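Long-range contacts in homoserine kinase (Cytophaga hutchinsonii, PDB 4P52), which probably catalyses the ATP-dependent phosphorylation of L-homoserine to O-phospho-L-homoserine, as a member of the GHMP kinase family: residues 161-166 / 177-182; 197-202 / 315-320; 25-30 / 132-137; 185-190 / 231-236. All blocks are in the same frame, centred on the assembly; numbering follows the deposited sequence.

Three of the four contacts reach one mixed sheet: contact 3 through strand 26-36, contact 1 through strand 173-178 and contact 4 through strand 183-187, the last two strands being antiparallel neighbours. Centre to centre, contacts 1 and 4, which adjoin in sequence, are about 17 Å apart, and contact 3 lies about 25 Å from contact 1 and about 32 Å from contact 4. Contact 2 belongs to a separate four-stranded antiparallel sheet, across the chain's centre from contact 1. Contact 3 closes first along the chain, then contact 1; contacts 4 and 2 interleave, the chain passing from strand 183-187 to strand 194-200, through helix 219-237, and back to the four-stranded sheet at 316-322.

Contact 1. Residues 161-166 / 177-182; sequences HADNVA and RSYDPL
Tyr179 reaches across to Ala162 and His161 with the end of its ring, and its hydroxyl supplies the polar part of the contact. Tyr179 OH accepts from Ala162 N at 3.0 Å, with a bent angle of 133° at the hydrogen. His161 is the N-cap residue and Ala162 opens helix 162-170, so the phenol oxygen serves an amide of the first turn, where amides have no helical carbonyl to bond. The same oxygen lies 3.5 Å from His161 CA, which sits at the edge of the phenol ring near its plane. Tyr179 is poorly ordered, and these distances are correspondingly less certain.

The apolar part centres on the methyl of Ala162. Its CB is 3.9 Å from Tyr179 CE2 and 4.0 Å from Leu182 CD1, so two side chains from the 177-182 turn meet one small residue. Leu182 extends with CG anti to its backbone N (chi1 -166°), which sends CG, and with it CD1, toward that methyl.

Within the segments, His161 O receives both Asn164 N and Val165 N, each at 2.9 Å, as the helix starts, and Ser178 OG donates to Pro181 O inside the turn that carries Tyr179 and Leu182.

Around the contact, Met150 of helix 146-157 touches both Ala162 and Tyr179, while Val176 of strand 173-178 packs on Ala162 and Asp163. The turn joining strands 173-178 and 183-187 thus lies against the start of helix 162-170, through Tyr179 and Leu182.

Contact 2. Residues 197-202 / 315-320; sequences IIHPHV and GSDVYV
Asp317 OD2 comes to the edge of the His201 ring, near its plane, and accepts from NE2. The bond is nearly straight, 169° at the hydrogen; its modelled length of 2.5 Å deserves no weight at this resolution. The two side chains approach almost perpendicularly, and the carboxylate plane is turned 53° from the ring. Asp317 has CG anti to its own carbonyl carbon (chi1 -59°), which brings the carboxylate to the histidine edge. One face of the His201 ring lies over the Gly315 peptide, with Gly315 C 3.5 Å from His201 ND1. An alanine at Asp317 removes the acceptor of His201 NE2, and the imidazole would probably be freer to turn off the Gly315 peptide.

His199 runs alongside Asp317, pointing the same way with nearly coplanar groups, but its ND1 stays 4.2 Å from Asp317 OD2. On the other face of the sheet, Ile198 CD1 meets Val318 CG2 at 3.7 Å and Ser316 CB at 3.8 Å.

An antiparallel ladder sets this register. Ile197 with Tyr319 and His199 with Asp317 are hydrogen-bonded pairs, and His201 N adds a bond to Gly315 O.

Helix 295-310 covers the Ile198 face through Met305 and Phe309. On the opposite face, Ile197 touches Leu118, and His199 touches Pro113 and Ser116. Strand 194-200 lies between strand 316-322 and strand 288-292.

Contact 3. Residues 25-30 / 132-137; sequences DSIKVF and INQLLG
Strand 26-36 passes the C-terminal end of helix 120-135 with Ile27 CA 6.3 Å from Leu135 CA, the closest pairing of the two backbones. The side chains of Ile27 and Leu135 slide past each other in opposite directions. Ile27 divides its two branches between neighbouring helix residues: CG2 meets Leu135 CB at 3.8 Å, and CD1 reaches Gln134 CB, also at 3.8 Å. The latter reach follows from CG1 standing anti to the backbone N (chi1 -170°), which extends the longer branch toward the aliphatic part of Gln134. Leu135 in turn lays CD1 against the main chain of the strand, 3.7 Å from Ser26 C. A glycine in place of Ile27 would probably leave Leu135 CB and the Gln134 methylenes without their apolar partner and open a gap between strand and helix.

The helix ends here in a Schellman motif, with Gly137 at positive phi as its C-prime residue and Gly137 N bonded to Gln134 O at 3.0 Å. Strand 52-61 extends the apolar surface through Leu60, which touches Leu135, and Leu58, which touches Ile132. This is helix-on-sheet packing in the N-terminal domain of the GHMP kinase fold, in which the helix backs the sheet.

Contact 4. Residues 185-190 / 231-236; sequences VKLPVP and GLVAGL
Val189 and Leu236 form the closest side-chain contact, lying alongside each other and pointing the same way. Val189 CG1 is 3.8 Å from Leu236 CD1 and 4.1 Å from Leu236 CB, so the methyl rests along the leucine chain and not only at its end. Leu236 has CG anti to its own carbonyl carbon (chi1 -58°), placing both methyls near Val189. Its CB also comes within 3.9 Å of Pro188 O. Pro190 adds a looser touch, its CD 4.0 Å from Leu236 O. One turn earlier on the helix, Val233 CG1 meets Leu187 CD1 at 4.3 Å, a second and thinner apolar contact. With no polar bond between the segments, the evidence is for packing alone.

Helical hydrogen bonds set Leu236 in place, notably Leu236 N to Leu232 O at 3.0 Å. In the next shell, Phe173 touches both Val189 and Leu236, and Ile244 of helix 241-247 touches Leu236. The second subunit comes in beside Leu187 and Val233, with Ala234 and Gly230 of that chain packing on them respectively. Segment 185-190, which continues from strand 183-187, the antiparallel neighbour of strand 173-178, therefore runs past helix 219-237 of its own chain at the interface with the second subunit.

Contact 1. Residues 161-166 / 177-182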
loop_
_atom_site.group_PDB
_atom_site.type_symbol
_atom_site.label_atom_id
_atom_site.label_comp_id
_atom_site.label_asym_id
_atom_site.label_seq_id
_atom_site.Cartn_x
_atom_site.Cartn_y
_atom_site.Cartn_z
ATOM N N HIS A 161 -7.510 -17.459 -6.470
ATOM C CA HIS A 161 -6.729 -16.497 -5.678
ATOM C C HIS A 161 -5.383 -16.179 -6.286
ATOM O O HIS A 161 -4.452 -16.966 -6.168
ATOM C CB HIS A 161 -6.585 -16.936 -4.216
ATOM C CG HIS A 161 -7.873 -16.918 -3.455
ATOM N ND1 HIS A 161 -8.537 -18.072 -3.083
ATOM C CD2 HIS A 161 -8.634 -15.886 -3.014
ATOM C CE1 HIS A 161 -9.639 -17.753 -2.432
ATOM N NE2 HIS A 161 -9.724 -16.434 -2.378
ATOM N N ALA A 162 -5.284 -15.018 -6.928
ATOM C CA ALA A 162 -4.070 -14.618 -7.617
ATOM C C ALA A 162 -2.907 -14.459 -6.674
ATOM O O ALA A 162 -1.762 -14.691 -7.060
ATOM C CB ALA A 162 -4.282 -13.359 -8.405
ATOM N N ASP A 163 -3.183 -14.088 -5.431
ATOM C CA ASP A 163 -2.102 -13.960 -4.466
ATOM C C ASP A 163 -1.564 -15.306 -3.995
ATOM O O ASP A 163 -0.524 -15.359 -3.344
ATOM C CB ASP A 163 -2.459 -13.055 -3.293
ATOM C CG ASP A 163 -3.594 -13.590 -2.439
ATOM O OD1 ASP A 163 -4.195 -14.660 -2.755
ATOM O OD2 ASP A 163 -3.889 -12.900 -1.431
ATOM N N ASN A 164 -2.246 -16.392 -4.356
ATOM C CA ASN A 164 -1.618 -17.728 -4.287
ATOM C C ASN A 164 -1.006 -18.133 -5.636
ATOM O O ASN A 164 0.169 -18.502 -5.706
ATOM C CB ASN A 164 -2.610 -18.794 -3.850
ATOM C CG ASN A 164 -3.082 -18.613 -2.424
ATOM O OD1 ASN A 164 -4.268 -18.383 -2.202
ATOM N ND2 ASN A 164 -2.177 -18.753 -1.447
ATOM N N VAL A 165 -1.808 -18.035 -6.696
ATOM C CA VAL A 165 -1.446 -18.548 -7.999
ATOM C C VAL A 165 -0.239 -17.829 -8.609
ATOM O O VAL A 165 0.686 -18.492 -9.071
ATOM C CB VAL A 165 -2.632 -18.492 -8.983
ATOM C CG1 VAL A 165 -2.238 -19.097 -10.307
ATOM C CG2 VAL A 165 -3.819 -19.286 -8.461
ATOM N N ALA A 166 -0.241 -16.486 -8.620
ATOM C CA ALA A 166 0.854 -15.734 -9.248
ATOM C C ALA A 166 2.242 -16.026 -8.634
ATOM O O ALA A 166 3.181 -16.348 -9.389
ATOM C CB ALA A 166 0.564 -14.238 -9.310
ATOM N N ARG A 177 -2.357 -6.040 -7.744
ATOM C CA ARG A 177 -2.815 -4.684 -7.665
ATOM C C ARG A 177 -4.303 -4.576 -8.032
ATOM O O ARG A 177 -5.001 -3.722 -7.500
ATOM C CB ARG A 177 -1.952 -3.842 -8.592
ATOM C CG ARG A 177 -2.034 -2.351 -8.370
ATOM C CD ARG A 177 -2.484 -1.735 -9.665
ATOM N NE ARG A 177 -3.909 -1.410 -9.657
ATOM C CZ ARG A 177 -4.701 -1.422 -10.728
ATOM N NH1 ARG A 177 -4.241 -1.797 -11.904
ATOM N NH2 ARG A 177 -5.978 -1.076 -10.616
ATOM N N SER A 178 -4.763 -5.440 -8.937
ATOM C CA SER A 178 -6.163 -5.527 -9.340
ATOM C C SER A 178 -6.475 -6.936 -9.866
ATOM O O SER A 178 -5.588 -7.591 -10.409
ATOM C CB SER A 178 -6.453 -4.468 -10.408
ATOM O OG SER A 178 -7.725 -4.640 -11.011
ATOM N N TYR A 179 -7.719 -7.403 -9.687
ATOM C CA TYR A 179 -8.191 -8.707 -10.229
ATOM C C TYR A 179 -8.788 -8.528 -11.612
ATOM O O TYR A 179 -8.584 -9.356 -12.494
ATOM C CB TYR A 179 -9.212 -9.402 -9.313
ATOM C CG TYR A 179 -8.600 -10.365 -8.304
ATOM C CD1 TYR A 179 -8.039 -9.891 -7.100
ATOM C CD2 TYR A 179 -8.583 -11.762 -8.532
ATOM C CE1 TYR A 179 -7.470 -10.767 -6.165
ATOM C CE2 TYR A 179 -8.020 -12.648 -7.591
ATOM C CZ TYR A 179 -7.463 -12.149 -6.411
ATOM O OH TYR A 179 -6.896 -12.994 -5.460
ATOM N N ASP A 180 -9.534 -7.451 -11.810
ATOM C CA ASP A 180 -10.085 -7.160 -13.123
ATOM C C ASP A 180 -9.828 -5.686 -13.504
ATOM O O ASP A 180 -10.460 -4.769 -12.960
ATOM C CB ASP A 180 -11.574 -7.537 -13.193
ATOM C CG ASP A 180 -12.098 -7.621 -14.627
ATOM O OD1 ASP A 180 -11.300 -7.854 -15.558
ATOM O OD2 ASP A 180 -13.319 -7.457 -14.825
ATOM N N PRO A 181 -8.872 -5.459 -14.427
ATOM C CA PRO A 181 -8.090 -6.525 -15.098
ATOM C C PRO A 181 -6.980 -7.057 -14.190
ATOM O O PRO A 181 -6.616 -6.399 -13.214
ATOM C CB PRO A 181 -7.508 -5.811 -16.317
ATOM C CG PRO A 181 -7.403 -4.368 -15.897
ATOM C CD PRO A 181 -8.431 -4.104 -14.824
ATOM N N LEU A 182 -6.450 -8.234 -14.500
ATOM C CA LEU A 182 -5.474 -8.879 -13.624
ATOM C C LEU A 182 -4.133 -8.162 -13.711
ATOM O O LEU A 182 -3.489 -8.139 -14.768
ATOM C CB LEU A 182 -5.345 -10.353 -13.977
ATOM C CG LEU A 182 -4.642 -11.308 -13.008
ATOM C CD1 LEU A 182 -4.990 -11.041 -11.546
ATOM C CD2 LEU A 182 -4.970 -12.744 -13.403
#

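Contact 2. Residues 197-202 / 315-320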
loop_
_atom_site.group_PDB
_atom_site.type_symbol
_atom_site.label_atom_id
_atom_site.label_comp_id
_atom_site.label_asym_id
_atom_site.label_seq_id
_atom_site.Cartn_x
_atom_site.Cartn_y
_atom_site.Cartn_z
ATOM N N ILE A 197 6.820 -21.274 8.584
ATOM C CA ILE A 197 5.438 -21.741 8.457
ATOM C C ILE A 197 5.199 -22.878 9.454
ATOM O O ILE A 197 5.992 -23.830 9.526
ATOM C CB ILE A 197 5.122 -22.361 7.065
ATOM C CG1 ILE A 197 5.428 -21.435 5.889
ATOM C CG2 ILE A 197 3.654 -22.732 6.968
ATOM C CD1 ILE A 197 5.108 -20.001 6.153
ATOM N N ILE A 198 4.117 -22.778 10.219
ATOM C CA ILE A 198 3.647 -23.896 11.014
ATOM C C ILE A 198 2.240 -24.307 10.564
ATOM O O ILE A 198 1.314 -23.465 10.457
ATOM C CB ILE A 198 3.729 -23.643 12.538
ATOM C CG1 ILE A 198 3.390 -24.929 13.296
ATOM C CG2 ILE A 198 2.888 -22.451 12.991
ATOM C CD1 ILE A 198 4.053 -24.984 14.661
ATOM N N HIS A 199 2.096 -25.599 10.283
ATOM C CA HIS A 199 0.825 -26.132 9.916
ATOM C C HIS A 199 0.303 -27.107 10.981
ATOM O O HIS A 199 0.810 -28.227 11.088
ATOM C CB HIS A 199 0.891 -26.824 8.573
ATOM C CG HIS A 199 -0.337 -27.604 8.275
ATOM N ND1 HIS A 199 -0.355 -28.987 8.264
ATOM C CD2 HIS A 199 -1.619 -27.201 8.099
ATOM C CE1 HIS A 199 -1.593 -29.398 8.051
ATOM N NE2 HIS A 199 -2.377 -28.335 7.936
ATOM N N PRO A 200 -0.748 -26.696 11.737
ATOM C CA PRO A 200 -1.341 -27.559 12.756
ATOM C C PRO A 200 -2.165 -28.694 12.148
ATOM O O PRO A 200 -2.810 -28.517 11.122
ATOM C CB PRO A 200 -2.245 -26.599 13.520
ATOM C CG PRO A 200 -2.690 -25.602 12.483
ATOM C CD PRO A 200 -1.517 -25.444 11.559
ATOM N N HIS A 201 -2.150 -29.858 12.777
ATOM C CA HIS A 201 -2.907 -31.010 12.255
ATOM C C HIS A 201 -4.371 -30.981 12.672
ATOM O O HIS A 201 -4.840 -31.791 13.460
ATOM C CB HIS A 201 -2.238 -32.316 12.649
ATOM C CG HIS A 201 -0.884 -32.495 12.037
ATOM N ND1 HIS A 201 0.037 -33.408 12.512
ATOM C CD2 HIS A 201 -0.294 -31.878 10.985
ATOM C CE1 HIS A 201 1.133 -33.351 11.774
ATOM N NE2 HIS A 201 0.955 -32.433 10.840
ATOM N N VAL A 202 -5.088 -30.020 12.125
ATOM C CA VAL A 202 -6.484 -29.816 12.446
ATOM C C VAL A 202 -7.060 -29.123 11.216
ATOM O O VAL A 202 -6.324 -28.494 10.458
ATOM C CB VAL A 202 -6.635 -28.969 13.746
ATOM C CG1 VAL A 202 -6.172 -27.529 13.561
ATOM C CG2 VAL A 202 -8.065 -28.965 14.192
ATOM N N GLY A 315 -0.839 -31.768 16.784
ATOM C CA GLY A 315 0.324 -32.055 15.948
ATOM C C GLY A 315 0.594 -30.943 14.936
ATOM O O GLY A 315 -0.319 -30.208 14.548
ATOM N N SER A 316 1.845 -30.821 14.505
ATOM C CA SER A 316 2.274 -29.641 13.777
ATOM C C SER A 316 3.493 -29.979 12.884
ATOM O O SER A 316 4.337 -30.815 13.241
ATOM C CB SER A 316 2.569 -28.470 14.776
ATOM O OG SER A 316 3.700 -28.681 15.649
ATOM N N ASP A 317 3.573 -29.332 11.727
ATOM C CA ASP A 317 4.762 -29.397 10.881
ATOM C C ASP A 317 5.280 -27.985 10.678
ATOM O O ASP A 317 4.504 -27.055 10.427
ATOM C CB ASP A 317 4.458 -30.033 9.519
ATOM C CG ASP A 317 3.908 -31.438 9.650
ATOM O OD1 ASP A 317 4.643 -32.348 10.122
ATOM O OD2 ASP A 317 2.723 -31.625 9.289
ATOM N N VAL A 318 6.597 -27.843 10.754
ATOM C CA VAL A 318 7.256 -26.551 10.643
ATOM C C VAL A 318 8.126 -26.551 9.400
ATOM O O VAL A 318 8.816 -27.530 9.134
ATOM C CB VAL A 318 8.105 -26.284 11.909
ATOM C CG1 VAL A 318 8.900 -24.999 11.786
ATOM C CG2 VAL A 318 7.186 -26.210 13.134
ATOM N N TYR A 319 8.089 -25.463 8.641
ATOM C CA TYR A 319 8.967 -25.298 7.487
ATOM C C TYR A 319 9.656 -23.940 7.572
ATOM O O TYR A 319 9.032 -22.944 7.974
ATOM C CB TYR A 319 8.165 -25.350 6.187
ATOM C CG TYR A 319 7.287 -26.551 6.071
ATOM C CD1 TYR A 319 5.994 -26.534 6.577
ATOM C CD2 TYR A 319 7.760 -27.725 5.441
ATOM C CE1 TYR A 319 5.182 -27.648 6.460
ATOM C CE2 TYR A 319 6.966 -28.863 5.334
ATOM C CZ TYR A 319 5.688 -28.816 5.845
ATOM O OH TYR A 319 4.891 -29.916 5.725
ATOM N N VAL A 320 10.919 -23.885 7.176
ATOM C CA VAL A 320 11.680 -22.661 7.298
ATOM C C VAL A 320 12.383 -22.457 5.980
ATOM O O VAL A 320 13.037 -23.372 5.478
ATOM C CB VAL A 320 12.722 -22.771 8.439
ATOM C CG1 VAL A 320 13.679 -21.604 8.430
ATOM C CG2 VAL A 320 12.033 -22.827 9.794
HETATM O O HOH W 1 -3.355 -33.165 15.780
#

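Contact 3. Residues 25-30 / 132-137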
loop_
_atom_site.group_PDB
_atom_site.type_symbol
_atom_site.label_atom_id
_atom_site.label_comp_id
_atom_site.label_asym_id
_atom_site.label_seq_id
_atom_site.Cartn_x
_atom_site.Cartn_y
_atom_site.Cartn_z
ATOM N N ASP A 25 8.596 -38.167 -23.284
ATOM C CA ASP A 25 7.148 -38.143 -23.505
ATOM C C ASP A 25 6.368 -37.974 -22.189
ATOM O O ASP A 25 5.151 -38.160 -22.126
ATOM C CB ASP A 25 6.685 -39.391 -24.273
ATOM C CG ASP A 25 7.062 -40.699 -23.570
ATOM O OD1 ASP A 25 7.486 -40.672 -22.385
ATOM O OD2 ASP A 25 6.941 -41.772 -24.220
ATOM N N SER A 26 7.091 -37.638 -21.137
ATOM C CA SER A 26 6.486 -37.358 -19.874
ATOM C C SER A 26 7.275 -36.273 -19.141
ATOM O O SER A 26 8.435 -36.010 -19.444
ATOM C CB SER A 26 6.384 -38.641 -19.040
ATOM O OG SER A 26 7.623 -38.973 -18.433
ATOM N N ILE A 27 6.660 -35.648 -18.158
ATOM C CA ILE A 27 7.365 -34.642 -17.392
ATOM C C ILE A 27 6.809 -34.624 -15.979
ATOM O O ILE A 27 5.645 -34.900 -15.776
ATOM C CB ILE A 27 7.217 -33.267 -18.069
ATOM C CG1 ILE A 27 8.149 -32.239 -17.437
ATOM C CG2 ILE A 27 5.770 -32.826 -18.036
ATOM C CD1 ILE A 27 8.270 -30.938 -18.210
ATOM N N LYS A 28 7.647 -34.295 -15.007
ATOM C CA LYS A 28 7.188 -34.153 -13.649
ATOM C C LYS A 28 7.530 -32.745 -13.149
ATOM O O LYS A 28 8.686 -32.309 -13.239
ATOM C CB LYS A 28 7.841 -35.227 -12.795
ATOM C CG LYS A 28 7.121 -35.473 -11.495
ATOM C CD LYS A 28 7.626 -36.708 -10.768
ATOM C CE LYS A 28 6.729 -36.951 -9.560
ATOM N NZ LYS A 28 7.356 -37.889 -8.591
ATOM N N VAL A 29 6.536 -32.016 -12.649
ATOM C CA VAL A 29 6.790 -30.678 -12.140
ATOM C C VAL A 29 6.398 -30.565 -10.683
ATOM O O VAL A 29 5.389 -31.136 -10.237
ATOM C CB VAL A 29 6.046 -29.594 -12.934
ATOM C CG1 VAL A 29 6.256 -28.238 -12.277
ATOM C CG2 VAL A 29 6.534 -29.539 -14.378
ATOM N N PHE A 30 7.179 -29.805 -9.940
ATOM C CA PHE A 30 6.849 -29.513 -8.571
ATOM C C PHE A 30 6.470 -28.038 -8.475
ATOM O O PHE A 30 7.105 -27.198 -9.084
ATOM C CB PHE A 30 8.046 -29.839 -7.680
ATOM C CG PHE A 30 8.004 -29.195 -6.332
ATOM C CD1 PHE A 30 8.421 -27.860 -6.159
ATOM C CD2 PHE A 30 7.554 -29.911 -5.220
ATOM C CE1 PHE A 30 8.392 -27.248 -4.904
ATOM C CE2 PHE A 30 7.530 -29.313 -3.959
ATOM C CZ PHE A 30 7.960 -27.978 -3.800
ATOM N N ILE A 132 2.398 -28.911 -18.752
ATOM C CA ILE A 132 1.901 -29.114 -20.121
ATOM C C ILE A 132 2.639 -28.203 -21.090
ATOM O O ILE A 132 2.987 -28.609 -22.217
ATOM C CB ILE A 132 0.359 -28.966 -20.239
ATOM C CG1 ILE A 132 -0.144 -29.447 -21.601
ATOM C CG2 ILE A 132 -0.110 -27.538 -20.012
ATOM C CD1 ILE A 132 0.070 -30.930 -21.844
ATOM N N ASN A 133 2.933 -26.994 -20.625
ATOM C CA ASN A 133 3.611 -26.023 -21.457
ATOM C C ASN A 133 5.043 -26.443 -21.791
ATOM O O ASN A 133 5.487 -26.359 -22.935
ATOM C CB ASN A 133 3.578 -24.644 -20.793
ATOM C CG ASN A 133 4.088 -23.550 -21.710
ATOM O OD1 ASN A 133 3.595 -23.378 -22.840
ATOM N ND2 ASN A 133 5.067 -22.785 -21.221
ATOM N N GLN A 134 5.771 -26.924 -20.798
ATOM C CA GLN A 134 7.107 -27.349 -21.083
ATOM C C GLN A 134 7.112 -28.628 -21.912
ATOM O O GLN A 134 7.813 -28.712 -22.906
ATOM C CB GLN A 134 7.952 -27.480 -19.828
ATOM C CG GLN A 134 9.405 -27.759 -20.205
ATOM C CD GLN A 134 10.400 -27.384 -19.126
ATOM O OE1 GLN A 134 10.225 -26.369 -18.443
ATOM N NE2 GLN A 134 11.456 -28.201 -18.962
ATOM N N LEU A 135 6.299 -29.605 -21.531
ATOM C CA LEU A 135 6.212 -30.876 -22.252
ATOM C C LEU A 135 5.902 -30.733 -23.752
ATOM O O LEU A 135 6.430 -31.484 -24.561
ATOM C CB LEU A 135 5.177 -31.793 -21.595
ATOM C CG LEU A 135 4.980 -33.192 -22.203
ATOM C CD1 LEU A 135 6.135 -34.128 -21.883
ATOM C CD2 LEU A 135 3.693 -33.774 -21.664
ATOM N N LEU A 136 5.052 -29.785 -24.124
ATOM C CA LEU A 136 4.708 -29.611 -25.532
ATOM C C LEU A 136 5.609 -28.602 -26.219
ATOM O O LEU A 136 5.245 -28.047 -27.244
ATOM C CB LEU A 136 3.241 -29.184 -25.680
ATOM C CG LEU A 136 2.175 -30.184 -25.225
ATOM C CD1 LEU A 136 0.807 -29.684 -25.627
ATOM C CD2 LEU A 136 2.395 -31.568 -25.831
ATOM N N GLY A 137 6.776 -28.335 -25.646
ATOM C CA GLY A 137 7.774 -27.481 -26.300
ATOM C C GLY A 137 7.678 -25.988 -26.074
ATOM O O GLY A 137 8.033 -25.229 -26.951
#

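Contact 4. Residues 185-190 / 231-236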
loop_
_atom_site.group_PDB
_atom_site.type_symbol
_atom_site.label_atom_id
_atom_site.label_comp_id
_atom_site.label_asym_id
_atom_site.label_seq_id
_atom_site.Cartn_x
_atom_site.Cartn_y
_atom_site.Cartn_z
ATOM N N VAL A 185 2.384 -7.630 -9.895
ATOM C CA VAL A 185 3.658 -6.933 -9.829
ATOM C C VAL A 185 4.582 -7.742 -8.959
ATOM O O VAL A 185 4.239 -8.025 -7.827
ATOM C CB VAL A 185 3.465 -5.508 -9.236
ATOM C CG1 VAL A 185 4.796 -4.793 -9.056
ATOM C CG2 VAL A 185 2.558 -4.692 -10.138
ATOM N N LYS A 186 5.736 -8.155 -9.473
ATOM C CA LYS A 186 6.693 -8.863 -8.629
ATOM C C LYS A 186 7.591 -7.869 -7.892
ATOM O O LYS A 186 8.133 -6.956 -8.495
ATOM C CB LYS A 186 7.550 -9.836 -9.430
ATOM C CG LYS A 186 8.490 -10.628 -8.499
ATOM C CD LYS A 186 9.434 -11.601 -9.183
ATOM C CE LYS A 186 8.652 -12.694 -9.898
ATOM N NZ LYS A 186 9.520 -13.882 -10.049
ATOM N N LEU A 187 7.776 -8.058 -6.591
ATOM C CA LEU A 187 8.568 -7.110 -5.805
ATOM C C LEU A 187 9.847 -7.742 -5.271
ATOM O O LEU A 187 9.836 -8.909 -4.906
ATOM C CB LEU A 187 7.738 -6.598 -4.629
ATOM C CG LEU A 187 6.426 -5.903 -4.977
ATOM C CD1 LEU A 187 5.651 -5.667 -3.689
ATOM C CD2 LEU A 187 6.683 -4.603 -5.716
ATOM N N PRO A 188 10.952 -6.972 -5.205
ATOM C CA PRO A 188 12.150 -7.491 -4.542
ATOM C C PRO A 188 11.969 -7.537 -3.020
ATOM O O PRO A 188 11.269 -6.711 -2.444
ATOM C CB PRO A 188 13.206 -6.452 -4.889
ATOM C CG PRO A 188 12.427 -5.181 -5.001
ATOM C CD PRO A 188 11.167 -5.603 -5.707
ATOM N N VAL A 189 12.603 -8.505 -2.380
ATOM C CA VAL A 189 12.549 -8.619 -0.938
ATOM C C VAL A 189 13.953 -8.816 -0.387
ATOM O O VAL A 189 14.825 -9.303 -1.102
ATOM C CB VAL A 189 11.645 -9.800 -0.523
ATOM C CG1 VAL A 189 10.187 -9.350 -0.662
ATOM C CG2 VAL A 189 11.983 -11.071 -1.320
ATOM N N PRO A 190 14.183 -8.463 0.891
ATOM C CA PRO A 190 15.575 -8.649 1.353
ATOM C C PRO A 190 15.978 -10.129 1.398
ATOM O O PRO A 190 15.140 -11.013 1.632
ATOM C CB PRO A 190 15.614 -7.971 2.718
ATOM C CG PRO A 190 14.203 -7.718 3.093
ATOM C CD PRO A 190 13.294 -7.907 1.917
ATOM N N GLY A 231 3.115 0.647 4.053
ATOM C CA GLY A 231 4.267 0.568 4.927
ATOM C C GLY A 231 5.017 -0.716 4.656
ATOM O O GLY A 231 6.235 -0.733 4.690
ATOM N N LEU A 232 4.275 -1.789 4.374
ATOM C CA LEU A 232 4.868 -3.094 4.105
ATOM C C LEU A 232 5.554 -3.139 2.733
ATOM O O LEU A 232 6.689 -3.593 2.622
ATOM C CB LEU A 232 3.800 -4.184 4.205
ATOM C CG LEU A 232 4.181 -5.660 4.216
ATOM C CD1 LEU A 232 5.317 -5.947 5.171
ATOM C CD2 LEU A 232 2.973 -6.466 4.651
ATOM N N VAL A 233 4.867 -2.680 1.690
ATOM C CA VAL A 233 5.453 -2.613 0.357
ATOM C C VAL A 233 6.737 -1.760 0.324
ATOM O O VAL A 233 7.737 -2.165 -0.274
ATOM C CB VAL A 233 4.419 -2.114 -0.668
ATOM C CG1 VAL A 233 5.056 -1.799 -2.008
ATOM C CG2 VAL A 233 3.319 -3.155 -0.838
ATOM N N ALA A 234 6.708 -0.603 0.987
ATOM C CA ALA A 234 7.874 0.272 1.057
ATOM C C ALA A 234 8.989 -0.422 1.825
ATOM O O ALA A 234 10.110 -0.470 1.352
ATOM C CB ALA A 234 7.530 1.624 1.683
ATOM N N GLY A 235 8.664 -0.955 3.001
ATOM C CA GLY A 235 9.574 -1.803 3.785
ATOM C C GLY A 235 10.274 -2.940 3.033
ATOM O O GLY A 235 11.433 -3.221 3.304
ATOM N N LEU A 236 9.600 -3.587 2.086
ATOM C CA LEU A 236 10.236 -4.644 1.323
ATOM C C LEU A 236 11.085 -4.090 0.213
ATOM O O LEU A 236 12.215 -4.516 0.027
ATOM C CB LEU A 236 9.216 -5.602 0.708
ATOM C CG LEU A 236 8.227 -6.363 1.588
ATOM C CD1 LEU A 236 7.325 -7.164 0.656
ATOM C CD2 LEU A 236 8.903 -7.244 2.635
#